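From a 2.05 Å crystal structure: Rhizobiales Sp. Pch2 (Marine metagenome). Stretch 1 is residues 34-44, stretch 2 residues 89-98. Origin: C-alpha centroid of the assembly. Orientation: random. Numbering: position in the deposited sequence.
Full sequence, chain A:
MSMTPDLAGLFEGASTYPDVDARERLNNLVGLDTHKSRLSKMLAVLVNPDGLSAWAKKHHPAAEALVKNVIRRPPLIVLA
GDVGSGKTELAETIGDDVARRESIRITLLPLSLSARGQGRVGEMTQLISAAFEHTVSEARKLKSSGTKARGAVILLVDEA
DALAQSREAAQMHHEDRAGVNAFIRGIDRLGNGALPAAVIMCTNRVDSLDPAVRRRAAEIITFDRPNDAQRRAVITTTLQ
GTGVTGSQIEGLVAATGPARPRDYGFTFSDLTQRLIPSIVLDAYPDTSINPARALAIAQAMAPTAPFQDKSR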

# COMPACT_ATOMS: atom_id res chain seq x y z
N THR A 34 29.02 12.82 -17.87
CA THR A 34 29.22 11.38 -17.83
C THR A 34 28.12 10.65 -18.59
O THR A 34 28.40 9.70 -19.33
CB THR A 34 29.27 10.93 -16.37
OG1 THR A 34 27.97 11.07 -15.79
CG2 THR A 34 30.25 11.81 -15.60
N HIS A 35 26.86 11.07 -18.42
CA HIS A 35 25.77 10.39 -19.12
C HIS A 35 25.89 10.56 -20.63
O HIS A 35 25.59 9.62 -21.39
CB HIS A 35 24.41 10.92 -18.63
CG HIS A 35 24.27 10.92 -17.14
ND1 HIS A 35 24.96 11.80 -16.33
CD2 HIS A 35 23.52 10.15 -16.31
CE1 HIS A 35 24.63 11.57 -15.07
NE2 HIS A 35 23.77 10.58 -15.03
N LYS A 36 26.34 11.74 -21.08
CA LYS A 36 26.57 12.01 -22.51
C LYS A 36 27.63 11.09 -23.08
O LYS A 36 27.44 10.48 -24.14
CB LYS A 36 27.04 13.46 -22.72
CG LYS A 36 26.05 14.58 -22.43
CD LYS A 36 26.75 15.95 -22.69
CE LYS A 36 25.88 17.12 -22.33
NZ LYS A 36 26.64 18.43 -22.32
N SER A 37 28.78 11.03 -22.41
CA SER A 37 29.89 10.19 -22.85
C SER A 37 29.49 8.72 -22.94
O SER A 37 29.77 8.05 -23.94
CB SER A 37 31.07 10.37 -21.90
OG SER A 37 32.03 9.34 -22.06
N ARG A 38 28.85 8.20 -21.90
CA ARG A 38 28.47 6.79 -21.92
C ARG A 38 27.42 6.52 -23.00
O ARG A 38 27.55 5.56 -23.77
CB ARG A 38 27.95 6.34 -20.56
CG ARG A 38 28.97 6.38 -19.46
CD ARG A 38 28.35 5.95 -18.12
NE ARG A 38 29.27 6.21 -17.03
CZ ARG A 38 28.96 6.12 -15.74
NH1 ARG A 38 27.74 5.77 -15.36
NH2 ARG A 38 29.89 6.37 -14.83
N LEU A 39 26.39 7.36 -23.08
CA LEU A 39 25.38 7.16 -24.11
C LEU A 39 26.01 7.25 -25.49
O LEU A 39 25.78 6.39 -26.34
CB LEU A 39 24.25 8.17 -23.94
CG LEU A 39 23.10 8.05 -24.95
CD1 LEU A 39 22.54 6.61 -24.89
CD2 LEU A 39 21.97 9.09 -24.75
N SER A 40 26.86 8.26 -25.71
CA SER A 40 27.44 8.45 -27.04
C SER A 40 28.37 7.29 -27.40
O SER A 40 28.36 6.80 -28.54
CB SER A 40 28.19 9.80 -27.10
OG SER A 40 29.18 9.77 -28.11
N LYS A 41 29.21 6.87 -26.46
CA LYS A 41 30.18 5.84 -26.80
C LYS A 41 29.51 4.48 -26.98
O LYS A 41 29.92 3.69 -27.84
CB LYS A 41 31.28 5.80 -25.73
CG LYS A 41 32.19 7.04 -25.70
CD LYS A 41 33.04 7.04 -24.43
CE LYS A 41 34.20 8.05 -24.49
NZ LYS A 41 35.03 7.91 -23.25
N MSE A 42 28.49 4.17 -26.18
CA MSE A 42 27.80 2.87 -26.28
C MSE A 42 27.10 2.75 -27.64
O MSE A 42 27.17 1.70 -28.30
CB MSE A 42 26.78 2.69 -25.15
CG MSE A 42 26.13 1.30 -25.10
SE MSE A 42 27.40 -0.19 -24.86
CE MSE A 42 27.52 -0.82 -26.61
N LEU A 43 26.43 3.83 -28.03
CA LEU A 43 25.82 3.90 -29.35
C LEU A 43 26.86 3.69 -30.45
O LEU A 43 26.61 2.97 -31.42
CB LEU A 43 25.10 5.24 -29.52
CG LEU A 43 23.75 5.48 -28.82
CD1 LEU A 43 23.42 6.97 -28.73
CD2 LEU A 43 22.60 4.72 -29.54
N ALA A 44 28.03 4.32 -30.32
CA ALA A 44 29.07 4.13 -31.34
C ALA A 44 29.48 2.66 -31.42
O ALA A 44 29.67 2.11 -32.52
CB ALA A 44 30.28 5.02 -31.04
N GLU A 89 15.71 14.99 -23.61
CA GLU A 89 16.48 15.98 -24.34
C GLU A 89 17.85 15.42 -24.70
O GLU A 89 18.37 15.68 -25.79
CB GLU A 89 16.60 17.26 -23.52
CG GLU A 89 17.44 18.35 -24.16
CD GLU A 89 16.66 19.20 -25.14
OE1 GLU A 89 15.55 18.79 -25.54
OE2 GLU A 89 17.16 20.29 -25.49
N LEU A 90 18.44 14.63 -23.81
CA LEU A 90 19.70 13.97 -24.14
C LEU A 90 19.51 12.96 -25.27
O LEU A 90 20.29 12.94 -26.24
CB LEU A 90 20.28 13.30 -22.90
CG LEU A 90 21.60 12.56 -23.11
CD1 LEU A 90 22.70 13.56 -23.53
CD2 LEU A 90 22.01 11.82 -21.87
N ALA A 91 18.48 12.13 -25.19
CA ALA A 91 18.28 11.11 -26.21
C ALA A 91 18.00 11.73 -27.57
O ALA A 91 18.36 11.15 -28.60
CB ALA A 91 17.15 10.16 -25.80
N GLU A 92 17.32 12.88 -27.60
CA GLU A 92 16.97 13.52 -28.87
C GLU A 92 18.12 14.27 -29.50
O GLU A 92 18.00 14.66 -30.67
CB GLU A 92 15.81 14.49 -28.67
CG GLU A 92 14.47 13.84 -28.36
CD GLU A 92 13.39 14.89 -28.17
OE1 GLU A 92 13.74 16.08 -28.02
OE2 GLU A 92 12.19 14.53 -28.17
N THR A 93 19.20 14.51 -28.78
CA THR A 93 20.30 15.28 -29.33
C THR A 93 21.63 14.54 -29.38
O THR A 93 22.52 14.97 -30.13
CB THR A 93 20.49 16.58 -28.54
OG1 THR A 93 20.72 16.28 -27.16
CG2 THR A 93 19.25 17.45 -28.67
N ILE A 94 21.78 13.44 -28.64
CA ILE A 94 23.05 12.74 -28.50
C ILE A 94 23.59 12.23 -29.82
O ILE A 94 24.79 12.00 -29.95
CB ILE A 94 22.90 11.59 -27.48
CG1 ILE A 94 24.25 11.11 -26.97
CG2 ILE A 94 22.09 10.43 -28.08
CD1 ILE A 94 25.10 12.24 -26.39
N GLY A 95 22.72 12.06 -30.82
CA GLY A 95 23.15 11.59 -32.12
C GLY A 95 24.12 12.52 -32.81
O GLY A 95 24.91 12.07 -33.65
N ASP A 96 24.11 13.80 -32.45
CA ASP A 96 25.11 14.73 -32.95
C ASP A 96 26.49 14.37 -32.43
O ASP A 96 27.48 14.46 -33.16
CB ASP A 96 24.75 16.15 -32.56
CG ASP A 96 25.60 17.17 -33.26
OD1 ASP A 96 25.24 17.53 -34.40
OD2 ASP A 96 26.62 17.60 -32.70
N ASP A 97 26.56 14.01 -31.15
CA ASP A 97 27.82 13.55 -30.57
C ASP A 97 28.30 12.26 -31.23
O ASP A 97 29.49 12.11 -31.52
CB ASP A 97 27.63 13.35 -29.07
CG ASP A 97 28.90 13.58 -28.30
OD1 ASP A 97 29.87 12.82 -28.51
OD2 ASP A 97 28.93 14.54 -27.50
N VAL A 98 27.39 11.30 -31.45
CA VAL A 98 27.80 10.03 -32.06
C VAL A 98 28.30 10.27 -33.47
O VAL A 98 29.27 9.65 -33.92
CB VAL A 98 26.65 9.01 -32.05
CG1 VAL A 98 27.13 7.70 -32.67
CG2 VAL A 98 26.07 8.81 -30.62

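Residues 34-44 form an uninterrupted segment of a longer helix, held by regular i to i+4 backbone hydrogen bonds such as Ser40 N to Lys36 O (2.8 Å) and Ala44 N to Ser40 O (3.1 Å). The second stretch is helical for most of its length but changes course in the middle. There Thr93 N bonds to Leu90 O (3.2 Å) and Asp96 N to Thr93 O (3.0 Å), both i to i+3, while Thr93 has a phi of -120°, well outside the helical range. Its hydroxyl turns back onto the preceding turn, with Thr93 OG1 donating to Glu89 O at 2.8 Å. The axes of helix 34-44 and helix 89-93 run in broadly the same direction, at 39° to each other, and come no closer than 11.0 Å. Beyond the irregular turn the backbones draw together, so that Ser40 CA and Val98 CA lie 5.3 Å apart.

Most of the interface, which buries 451 Å² in all, is apolar. Leu39 and Leu43, one helical turn apart, both point their CA-to-CB bonds toward the second stretch. Leu39 CD2 packs against Leu90 CG at 3.9 Å and against Ile94 CG2 at 3.6 Å; Leu43 CD1 reaches the same Ile94 CG2 at 3.8 Å and Val98 CG2 at 3.7 Å. Ile94 thus bridges the two leucines through a single methyl group, and its CD1 extends to the helix backbone, 3.7 Å from Lys36 O. Val98 fits closely where the backbones converge: its CG2 lies 3.7 Å from Ser40 O, and its CG1 is 4.4 Å from Ala44 CB. The small side chains of Ser40 and Ala44 accompany this close approach.

At the other end, the aliphatic part of Lys36 extends the hydrophobic surface, with Lys36 CG 3.7 Å from Leu90 CD1. The rest of this extended side chain leads away, and its ammonium group is hydrogen-bonded elsewhere in the structure. His35 contributes similarly through its CB, 4.1 Å from Leu90 CD2, while its ring turns from the contact.

A single hydrogen bond crosses between the stretches: Ser40 OG donates to Asp97 OD1 at 3.2 Å. Both residues direct CA-to-CB toward the opposing stretch, which brings hydroxyl and carboxylate together beside the apolar contacts; the length is that of a modest bond. The same serine also packs through Ser40 CB against Ile94 CD1 at 4.0 Å, so it combines a directional polar link with van der Waals contact.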